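PDB 3QO8: serine--tRNA ligase, cytoplasmic from Candida albicans, which catalyses the two-step attachment of serine to tRNA(Ser), first activating serine with ATP to Ser-AMP and then transferring it to the acceptor end of the tRNA. Local coordinates for residues F304-E310 / K396-N402; S312-F316 / C370-T374; L45-L49 / K87-I91. All coordinates share one frame. Numbering follows the deposited sequence.

Interaction 1: residues F304-E310 / K396-N402. With SSA (5'-O-(N-(L-seryl)-sulfamoyl)adenosine), chain B.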
loop_
_atom_site.group_PDB
_atom_site.type_symbol
_atom_site.label_atom_id
_atom_site.label_comp_id
_atom_site.label_asym_id
_atom_site.label_seq_id
_atom_site.Cartn_x
_atom_site.Cartn_y
_atom_site.Cartn_z
ATOM N N PHE A 304 1.150 -12.131 15.672
ATOM C CA PHE A 304 0.136 -11.530 16.520
ATOM C C PHE A 304 -0.616 -12.641 17.230
ATOM O O PHE A 304 -1.123 -13.571 16.593
ATOM C CB PHE A 304 -0.844 -10.624 15.756
ATOM C CG PHE A 304 -1.778 -9.860 16.678
ATOM C CD1 PHE A 304 -1.434 -8.590 17.137
ATOM C CD2 PHE A 304 -2.943 -10.439 17.140
ATOM C CE1 PHE A 304 -2.266 -7.898 18.005
ATOM C CE2 PHE A 304 -3.786 -9.756 18.020
ATOM C CZ PHE A 304 -3.446 -8.489 18.454
ATOM N N VAL A 305 -0.692 -12.535 18.549
ATOM C CA VAL A 305 -1.216 -13.627 19.357
ATOM C C VAL A 305 -2.184 -13.123 20.409
ATOM O O VAL A 305 -1.950 -12.094 21.034
ATOM C CB VAL A 305 -0.077 -14.395 20.073
ATOM C CG1 VAL A 305 -0.649 -15.572 20.869
ATOM C CG2 VAL A 305 0.958 -14.882 19.066
ATOM N N LEU A 306 -3.274 -13.863 20.585
ATOM C CA LEU A 306 -4.215 -13.626 21.662
ATOM C C LEU A 306 -4.161 -14.846 22.557
ATOM O O LEU A 306 -4.172 -15.981 22.074
ATOM C CB LEU A 306 -5.637 -13.452 21.101
ATOM C CG LEU A 306 -5.918 -12.323 20.113
ATOM C CD1 LEU A 306 -5.437 -12.697 18.728
ATOM C CD2 LEU A 306 -7.431 -12.051 20.041
ATOM N N THR A 307 -4.086 -14.618 23.863
ATOM C CA THR A 307 -3.999 -15.694 24.823
ATOM C C THR A 307 -4.875 -15.373 26.025
ATOM O O THR A 307 -5.351 -14.248 26.176
ATOM C CB THR A 307 -2.567 -15.827 25.423
ATOM O OG1 THR A 307 -2.348 -14.763 26.360
ATOM C CG2 THR A 307 -1.488 -15.746 24.351
ATOM N N GLU A 308 -5.037 -16.358 26.900
ATOM C CA GLU A 308 -5.625 -16.123 28.210
ATOM C C GLU A 308 -4.705 -15.229 29.029
ATOM O O GLU A 308 -3.479 -15.300 28.895
ATOM C CB GLU A 308 -5.834 -17.441 28.946
ATOM C CG GLU A 308 -6.642 -18.455 28.173
ATOM C CD GLU A 308 -7.058 -19.622 29.040
ATOM O OE1 GLU A 308 -6.709 -20.767 28.699
ATOM O OE2 GLU A 308 -7.737 -19.391 30.063
ATOM N N PRO A 309 -5.293 -14.379 29.880
ATOM C CA PRO A 309 -4.492 -13.489 30.729
ATOM C C PRO A 309 -3.388 -14.243 31.478
ATOM O O PRO A 309 -2.277 -13.738 31.627
ATOM C CB PRO A 309 -5.527 -12.931 31.708
ATOM C CG PRO A 309 -6.806 -12.913 30.913
ATOM C CD PRO A 309 -6.743 -14.118 29.999
ATOM N N GLU A 310 -3.684 -15.464 31.908
ATOM C CA GLU A 310 -2.755 -16.229 32.731
ATOM C C GLU A 310 -1.636 -16.863 31.905
ATOM O O GLU A 310 -0.708 -17.455 32.451
ATOM C CB GLU A 310 -3.513 -17.306 33.520
ATOM C CG GLU A 310 -4.680 -16.773 34.375
ATOM C CD GLU A 310 -5.988 -16.541 33.591
ATOM O OE1 GLU A 310 -6.046 -16.833 32.375
ATOM O OE2 GLU A 310 -6.971 -16.063 34.204
ATOM N N LYS A 396 -13.569 -9.770 31.754
ATOM C CA LYS A 396 -12.229 -10.301 31.537
ATOM C C LYS A 396 -11.928 -10.348 30.037
ATOM O O LYS A 396 -12.726 -10.856 29.243
ATOM C CB LYS A 396 -12.072 -11.687 32.162
ATOM C CG LYS A 396 -10.680 -12.274 31.986
ATOM C CD LYS A 396 -10.495 -13.573 32.767
ATOM C CE LYS A 396 -11.022 -14.767 31.994
ATOM N NZ LYS A 396 -10.714 -16.056 32.670
ATOM N N TYR A 397 -10.778 -9.799 29.660
ATOM C CA TYR A 397 -10.377 -9.725 28.262
ATOM C C TYR A 397 -9.165 -10.615 27.992
ATOM O O TYR A 397 -8.419 -10.974 28.918
ATOM C CB TYR A 397 -10.048 -8.276 27.894
ATOM C CG TYR A 397 -11.209 -7.336 28.092
ATOM C CD1 TYR A 397 -12.253 -7.302 27.176
ATOM C CD2 TYR A 397 -11.279 -6.492 29.201
ATOM C CE1 TYR A 397 -13.324 -6.454 27.342
ATOM C CE2 TYR A 397 -12.367 -5.634 29.381
ATOM C CZ TYR A 397 -13.381 -5.625 28.442
ATOM O OH TYR A 397 -14.468 -4.791 28.565
ATOM N N VAL A 398 -8.979 -10.985 26.726
ATOM C CA VAL A 398 -7.790 -11.719 26.317
ATOM C C VAL A 398 -6.579 -10.812 26.486
ATOM O O VAL A 398 -6.709 -9.598 26.638
ATOM C CB VAL A 398 -7.861 -12.125 24.826
ATOM C CG1 VAL A 398 -9.024 -13.075 24.578
ATOM C CG2 VAL A 398 -7.990 -10.887 23.950
ATOM N N HIS A 399 -5.392 -11.394 26.454
ATOM C CA HIS A 399 -4.199 -10.577 26.339
ATOM C C HIS A 399 -3.754 -10.614 24.891
ATOM O O HIS A 399 -3.898 -11.645 24.231
ATOM C CB HIS A 399 -3.082 -11.098 27.248
ATOM C CG HIS A 399 -3.247 -10.709 28.684
ATOM N ND1 HIS A 399 -2.269 -10.922 29.629
ATOM C CD2 HIS A 399 -4.276 -10.116 29.336
ATOM C CE1 HIS A 399 -2.686 -10.480 30.801
ATOM N NE2 HIS A 399 -3.900 -9.985 30.651
ATOM N N CYS A 400 -3.243 -9.483 24.408
ATOM C CA CYS A 400 -2.673 -9.382 23.070
ATOM C C CYS A 400 -1.175 -9.153 23.142
ATOM O O CYS A 400 -0.689 -8.348 23.934
ATOM C CB CYS A 400 -3.310 -8.243 22.284
ATOM S SG CYS A 400 -5.125 -8.399 22.261
ATOM N N LEU A 401 -0.463 -9.870 22.288
ATOM C CA LEU A 401 0.971 -9.706 22.151
ATOM C C LEU A 401 1.266 -9.541 20.683
ATOM O O LEU A 401 0.540 -10.068 19.832
ATOM C CB LEU A 401 1.691 -10.948 22.662
ATOM C CG LEU A 401 1.436 -11.360 24.115
ATOM C CD1 LEU A 401 0.415 -12.487 24.171
ATOM C CD2 LEU A 401 2.758 -11.809 24.754
ATOM N N ASN A 402 2.327 -8.809 20.375
ATOM C CA ASN A 402 2.755 -8.690 18.997
ATOM C C ASN A 402 4.266 -8.698 18.953
ATOM O O ASN A 402 4.927 -8.214 19.883
ATOM C CB ASN A 402 2.186 -7.422 18.348
ATOM C CG ASN A 402 2.810 -6.145 18.899
ATOM O OD1 ASN A 402 3.852 -5.681 18.411
ATOM N ND2 ASN A 402 2.171 -5.562 19.913
HETATM N N10 SSA B . 3.851 -4.351 15.437
HETATM C CA SSA B . 5.128 -4.092 16.098
HETATM C CB SSA B . 6.006 -5.342 16.051
HETATM O OG SSA B . 6.457 -5.591 14.704
HETATM C C9 SSA B . 5.834 -2.941 15.439
HETATM O O9 SSA B . 5.398 -2.420 14.419
HETATM N N8 SSA B . 6.956 -2.533 16.024
HETATM S S1 SSA B . 7.998 -1.542 15.318
HETATM O O1S SSA B . 7.504 -0.201 15.189
HETATM O O2S SSA B . 9.205 -1.546 16.077
HETATM O "O5'" SSA B . 8.354 -2.083 13.919
HETATM C "C5'" SSA B . 8.791 -3.419 13.742
HETATM C "C4'" SSA B . 10.037 -3.430 12.852
HETATM O "O4'" SSA B . 9.810 -2.858 11.558
HETATM C "C3'" SSA B . 11.195 -2.632 13.410
HETATM O "O3'" SSA B . 11.852 -3.379 14.444
HETATM C "C2'" SSA B . 12.044 -2.443 12.158
HETATM O "O2'" SSA B . 12.794 -3.640 11.875
HETATM C "C1'" SSA B . 11.003 -2.272 11.052
HETATM N N9 SSA B . 10.771 -0.838 10.782
HETATM C C8 SSA B . 10.176 0.052 11.593
HETATM N N7 SSA B . 10.176 1.257 10.984
HETATM C C5 SSA B . 10.768 1.102 9.786
HETATM C C6 SSA B . 11.036 1.966 8.741
HETATM N N6 SSA B . 10.671 3.262 8.850
HETATM N N1 SSA B . 11.657 1.496 7.634
HETATM C C2 SSA B . 12.012 0.209 7.546
HETATM N N3 SSA B . 11.755 -0.653 8.539
HETATM C C4 SSA B . 11.148 -0.219 9.667
HETATM O O HOH W 1 -8.915 -17.317 31.041
#

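Interaction 2: residues S312-F316 / C370-T374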
loop_
_atom_site.group_PDB
_atom_site.type_symbol
_atom_site.label_atom_id
_atom_site.label_comp_id
_atom_site.label_asym_id
_atom_site.label_seq_id
_atom_site.Cartn_x
_atom_site.Cartn_y
_atom_site.Cartn_z
ATOM N N SER A 312 -0.052 -15.174 29.041
ATOM C CA SER A 312 0.605 -14.248 28.125
ATOM C C SER A 312 2.105 -14.178 28.350
ATOM O O SER A 312 2.875 -14.015 27.404
ATOM C CB SER A 312 -0.002 -12.851 28.216
ATOM O OG SER A 312 0.165 -12.324 29.514
ATOM N N TRP A 313 2.535 -14.275 29.604
ATOM C CA TRP A 313 3.959 -14.143 29.869
ATOM C C TRP A 313 4.768 -15.311 29.296
ATOM O O TRP A 313 5.854 -15.117 28.751
ATOM C CB TRP A 313 4.227 -13.877 31.356
ATOM C CG TRP A 313 3.546 -12.604 31.776
ATOM C CD1 TRP A 313 2.424 -12.488 32.547
ATOM C CD2 TRP A 313 3.903 -11.269 31.385
ATOM N NE1 TRP A 313 2.075 -11.164 32.678
ATOM C CE2 TRP A 313 2.967 -10.395 31.976
ATOM C CE3 TRP A 313 4.922 -10.729 30.594
ATOM C CZ2 TRP A 313 3.028 -9.011 31.813
ATOM C CZ3 TRP A 313 4.976 -9.352 30.426
ATOM C CH2 TRP A 313 4.039 -8.510 31.036
ATOM N N GLU A 314 4.223 -16.513 29.388
ATOM C CA GLU A 314 4.819 -17.668 28.727
ATOM C C GLU A 314 4.789 -17.494 27.200
ATOM O O GLU A 314 5.742 -17.839 26.505
ATOM C CB GLU A 314 4.073 -18.940 29.135
ATOM C CG GLU A 314 4.593 -20.219 28.508
ATOM C CD GLU A 314 3.772 -21.440 28.907
ATOM O OE1 GLU A 314 2.528 -21.413 28.746
ATOM O OE2 GLU A 314 4.374 -22.427 29.386
ATOM N N GLU A 315 3.698 -16.946 26.676
ATOM C CA GLU A 315 3.609 -16.727 25.234
ATOM C C GLU A 315 4.645 -15.714 24.754
ATOM O O GLU A 315 5.225 -15.880 23.678
ATOM C CB GLU A 315 2.219 -16.245 24.833
ATOM C CG GLU A 315 2.032 -16.177 23.308
ATOM C CD GLU A 315 2.061 -17.547 22.646
ATOM O OE1 GLU A 315 1.702 -18.542 23.315
ATOM O OE2 GLU A 315 2.432 -17.628 21.452
ATOM N N PHE A 316 4.854 -14.657 25.544
ATOM C CA PHE A 316 5.859 -13.632 25.222
ATOM C C PHE A 316 7.226 -14.290 25.001
ATOM O O PHE A 316 7.932 -13.976 24.038
ATOM C CB PHE A 316 5.929 -12.600 26.365
ATOM C CG PHE A 316 7.007 -11.549 26.201
ATOM C CD1 PHE A 316 6.734 -10.346 25.578
ATOM C CD2 PHE A 316 8.284 -11.754 26.716
ATOM C CE1 PHE A 316 7.718 -9.363 25.444
ATOM C CE2 PHE A 316 9.285 -10.776 26.577
ATOM C CZ PHE A 316 8.997 -9.581 25.950
ATOM N N CYS A 370 9.152 -6.993 20.326
ATOM C CA CYS A 370 8.245 -8.013 20.819
ATOM C C CYS A 370 7.625 -7.490 22.116
ATOM O O CYS A 370 8.342 -7.209 23.076
ATOM C CB CYS A 370 9.028 -9.307 21.088
ATOM S SG CYS A 370 8.040 -10.694 21.801
ATOM N N SER A 371 6.303 -7.350 22.139
ATOM C CA SER A 371 5.610 -6.694 23.240
ATOM C C SER A 371 4.471 -7.534 23.783
ATOM O O SER A 371 3.720 -8.124 23.022
ATOM C CB SER A 371 5.017 -5.361 22.771
ATOM O OG SER A 371 6.023 -4.483 22.297
ATOM N N ASN A 372 4.346 -7.571 25.105
ATOM C CA ASN A 372 3.128 -8.038 25.754
ATOM C C ASN A 372 2.323 -6.805 26.126
ATOM O O ASN A 372 2.771 -5.976 26.930
ATOM C CB ASN A 372 3.440 -8.858 27.008
ATOM C CG ASN A 372 2.200 -9.517 27.603
ATOM O OD1 ASN A 372 1.069 -9.232 27.195
ATOM N ND2 ASN A 372 2.412 -10.399 28.577
ATOM N N CYS A 373 1.154 -6.664 25.506
ATOM C CA CYS A 373 0.282 -5.516 25.729
ATOM C C CYS A 373 -0.858 -5.888 26.679
ATOM O O CYS A 373 -1.827 -5.138 26.832
ATOM C CB CYS A 373 -0.269 -4.996 24.380
ATOM S SG CYS A 373 1.065 -4.383 23.262
ATOM N N THR A 374 -0.725 -7.045 27.323
ATOM C CA THR A 374 -1.770 -7.588 28.194
ATOM C C THR A 374 -3.171 -7.288 27.633
ATOM O O THR A 374 -3.438 -7.608 26.467
ATOM C CB THR A 374 -1.594 -7.172 29.695
ATOM O OG1 THR A 374 -1.697 -5.749 29.842
ATOM C CG2 THR A 374 -0.236 -7.634 30.217
#

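Interaction 3: residues L45-L49 / K87-I91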
loop_
_atom_site.group_PDB
_atom_site.type_symbol
_atom_site.label_atom_id
_atom_site.label_comp_id
_atom_site.label_asym_id
_atom_site.label_seq_id
_atom_site.Cartn_x
_atom_site.Cartn_y
_atom_site.Cartn_z
ATOM N N LEU A 45 -23.161 12.516 40.090
ATOM C CA LEU A 45 -24.174 12.794 39.079
ATOM C C LEU A 45 -25.101 11.599 38.847
ATOM O O LEU A 45 -26.313 11.768 38.692
ATOM C CB LEU A 45 -23.510 13.242 37.775
ATOM C CG LEU A 45 -22.901 14.647 37.857
ATOM C CD1 LEU A 45 -21.997 14.937 36.678
ATOM C CD2 LEU A 45 -24.006 15.690 37.962
ATOM N N ARG A 46 -24.533 10.397 38.824
ATOM C CA ARG A 46 -25.316 9.174 38.638
ATOM C C ARG A 46 -26.331 8.988 39.774
ATOM O O ARG A 46 -27.497 8.645 39.536
ATOM C CB ARG A 46 -24.394 7.953 38.528
ATOM C CG ARG A 46 -25.102 6.646 38.177
ATOM C CD ARG A 46 -24.164 5.443 38.306
ATOM N NE ARG A 46 -23.858 5.128 39.702
ATOM C CZ ARG A 46 -23.005 4.184 40.094
ATOM N NH1 ARG A 46 -22.358 3.450 39.197
ATOM N NH2 ARG A 46 -22.798 3.974 41.388
ATOM N N PHE A 47 -25.892 9.222 41.010
ATOM C CA PHE A 47 -26.801 9.154 42.150
ATOM C C PHE A 47 -27.904 10.196 42.020
ATOM O O PHE A 47 -29.076 9.897 42.247
ATOM C CB PHE A 47 -26.060 9.356 43.478
ATOM C CG PHE A 47 -25.236 8.179 43.897
ATOM C CD1 PHE A 47 -25.177 7.040 43.109
ATOM C CD2 PHE A 47 -24.526 8.204 45.087
ATOM C CE1 PHE A 47 -24.413 5.951 43.497
ATOM C CE2 PHE A 47 -23.766 7.119 45.483
ATOM C CZ PHE A 47 -23.706 5.992 44.689
ATOM N N ASP A 48 -27.522 11.418 41.660
ATOM C CA ASP A 48 -28.482 12.509 41.519
ATOM C C ASP A 48 -29.503 12.196 40.416
ATOM O O ASP A 48 -30.700 12.424 40.575
ATOM C CB ASP A 48 -27.757 13.831 41.248
ATOM C CG ASP A 48 -28.609 15.045 41.588
ATOM O OD1 ASP A 48 -29.726 14.865 42.124
ATOM O OD2 ASP A 48 -28.157 16.181 41.333
ATOM N N LEU A 49 -29.020 11.658 39.306
ATOM C CA LEU A 49 -29.897 11.213 38.229
ATOM C C LEU A 49 -30.864 10.153 38.758
ATOM O O LEU A 49 -32.070 10.222 38.521
ATOM C CB LEU A 49 -29.064 10.653 37.075
ATOM C CG LEU A 49 -29.789 10.239 35.796
ATOM C CD1 LEU A 49 -30.606 11.393 35.247
ATOM C CD2 LEU A 49 -28.786 9.741 34.759
ATOM N N LYS A 87 -33.175 17.307 35.713
ATOM C CA LYS A 87 -32.713 16.048 35.142
ATOM C C LYS A 87 -32.021 16.273 33.805
ATOM O O LYS A 87 -30.968 15.685 33.544
ATOM C CB LYS A 87 -33.873 15.065 34.982
ATOM C CG LYS A 87 -33.490 13.744 34.325
ATOM C CD LYS A 87 -34.726 12.881 34.098
ATOM C CE LYS A 87 -34.380 11.596 33.368
ATOM N NZ LYS A 87 -35.542 10.664 33.347
ATOM N N LYS A 88 -32.610 17.113 32.957
ATOM C CA LYS A 88 -31.973 17.454 31.690
ATOM C C LYS A 88 -30.540 17.928 31.905
ATOM O O LYS A 88 -29.615 17.488 31.218
ATOM C CB LYS A 88 -32.766 18.527 30.947
ATOM C CG LYS A 88 -34.077 18.026 30.381
ATOM C CD LYS A 88 -34.786 19.102 29.577
ATOM C CE LYS A 88 -36.189 18.647 29.206
ATOM N NZ LYS A 88 -36.914 19.682 28.403
ATOM N N GLU A 89 -30.359 18.830 32.859
ATOM C CA GLU A 89 -29.041 19.370 33.139
ATOM C C GLU A 89 -28.088 18.282 33.633
ATOM O O GLU A 89 -26.958 18.172 33.160
ATOM C CB GLU A 89 -29.139 20.506 34.155
ATOM C CG GLU A 89 -27.862 21.310 34.284
ATOM C CD GLU A 89 -27.350 21.778 32.937
ATOM O OE1 GLU A 89 -28.183 22.022 32.036
ATOM O OE2 GLU A 89 -26.116 21.888 32.773
ATOM N N ILE A 90 -28.550 17.485 34.590
ATOM C CA ILE A 90 -27.753 16.389 35.135
ATOM C C ILE A 90 -27.336 15.420 34.032
ATOM O O ILE A 90 -26.189 14.986 33.984
ATOM C CB ILE A 90 -28.526 15.632 36.232
ATOM C CG1 ILE A 90 -28.789 16.551 37.424
ATOM C CG2 ILE A 90 -27.767 14.395 36.679
ATOM C CD1 ILE A 90 -29.754 15.975 38.435
ATOM N N ILE A 91 -28.268 15.096 33.137
ATOM C CA ILE A 91 -27.985 14.182 32.033
ATOM C C ILE A 91 -26.837 14.706 31.172
ATOM O O ILE A 91 -25.965 13.947 30.732
ATOM C CB ILE A 91 -29.238 13.940 31.168
ATOM C CG1 ILE A 91 -30.189 12.991 31.893
ATOM C CG2 ILE A 91 -28.857 13.369 29.809
ATOM C CD1 ILE A 91 -31.556 12.915 31.272
#

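Interaction 1: residues F304-E310 / K396-N402
The largely antiparallel sheet of the class II synthetase catalytic core carries this contact, which runs from the serine end of the active site out to the surface. Strands 304-307 and 399-402 pair through four backbone hydrogen bonds. Val-305 and Leu-401 exchange two, each 3.0 Å between N and O; Thr-307 N to His-399 O measures 3.0 Å and His-399 N to Thr-307 O 2.9 Å. Phe-304, Leu-306, Cys-400 and Asn-402 share one face of the sheet, where Phe-304 CZ meets Cys-400 CB at 3.8 Å and helix 248-252 packs on the Phe-304 ring. On the other face, lined by helix 312-329, Thr-307 CG2 lies 3.8 Å from Leu-401 CD1. Beyond the strand end Pro-309 CA lies over the face of the His-399 imidazole, 3.4 Å from the ring centroid, in a CH-pi contact, while His-399 ND1 is hydrogen-bonded to Ser-312. Further out, one water links Glu-308 OE2, Glu-310 OE1 and Lys-396 NZ. At the inner end Asn-402 reaches the seryl-adenylate analogue, which Glu-302 and Glu-248 also bind: Asn-402 OD1 lies 3.1 Å from the CA atom of SSA.

Interaction 2: residues S312-F316 / C370-T374
Ser-312, in the first turn of helix 312-329, directs its CA-to-CB bond toward the strand and accepts a hydrogen bond from Asn-372, with ND2 3.1 Å from Ser-312 OG; the same hydroxyl is hydrogen-bonded to His-399 on the adjacent strand. Trp-313 leaves the helix sideways, but its indole swings back so that Asn-372 ND2 lies over one ring face, 3.2 Å from Trp-313 CE3, and Thr-374 CG2 comes within 3.9 Å of Trp-313 CZ2. Glu-315 turns from the strand to a salt bridge with Arg-270. Phe-316 then drops onto the sheet: Cys-370 SG lies over its ring, 4.3 Å from the centroid, and the ring edge meets the backbone of Asn-372, with Phe-316 CD1 3.7 Å from Asn-372 N. Asn-372 also closes an Asx turn, its OD1 accepting from Thr-374 N at 2.8 Å as the strand ends. Segment 312-316 runs antiparallel along strand 370-372, at 176° and 8.9 Å between axes, part of the alpha/beta layering of the class II synthetase catalytic domain.

Interaction 3: residues L45-L49 / K87-I91
Two long antiparallel helices, 30-65 and 74-107, pack side by side here in the helical arm of the N-terminal extension, the part of the enzyme involved in tRNA binding. The short segments 45-49 and 87-91 run at 153° to each other, with their axes 9.8 Å apart at closest approach, consistent with the antiparallel coiled-coil arm known in seryl-tRNA synthetases. Ile-90, the buried residue of this contact, points from its helix toward the other and meets three residues of 45-49. Its CG2 lies 3.6 Å from Leu-45 O and 4.0 Å from Leu-49 CB, and its CD1 reaches to 3.3 Å from Asp-48 OD2. Leu-45 adds its own side chain, with CD2 4.2 Å from Ile-90 CG2. One turn further along the first helix, Leu-49 extends its CD1 across the gap to 3.7 Å from Ile-91 CG1 and 3.8 Å from Lys-87 CG, so that the aliphatic part of the lysine joins the apolar seam. The ammonium group of Lys-87 goes on to a hydrogen bond with Asn-53 on helix 30-65, and His-52 of that helix also touches Ile-90. Between these two segments the cohesion is therefore apolar and van der Waals in character, a narrow line of leucine and isoleucine with the charged groups at its margins.

Overall arrangement
Interactions 1 and 2 form one continuous piece of the catalytic core, their centres 8 Å apart. Strand 297-307 is followed, after a short connection, by helix 312-329, and strands 399-404 and 363-372 are neighbours in the same sheet. Asn-402 O and Ser-371 N, 2.8 Å apart, probably share a hydrogen bond, as do Cys-400 N and Thr-374 O at the same distance; Ser-312 O packs on Leu-401 CD2 at 3.5 Å. Interaction 1 touches SSA, whereas the Ser-371 side chain stays about 6 Å from it and about 7 Å from magnesium. Interaction 3 stands apart in the N-terminal arm, its centre about 38 Å from that of interaction 1 and 42 Å from that of interaction 2.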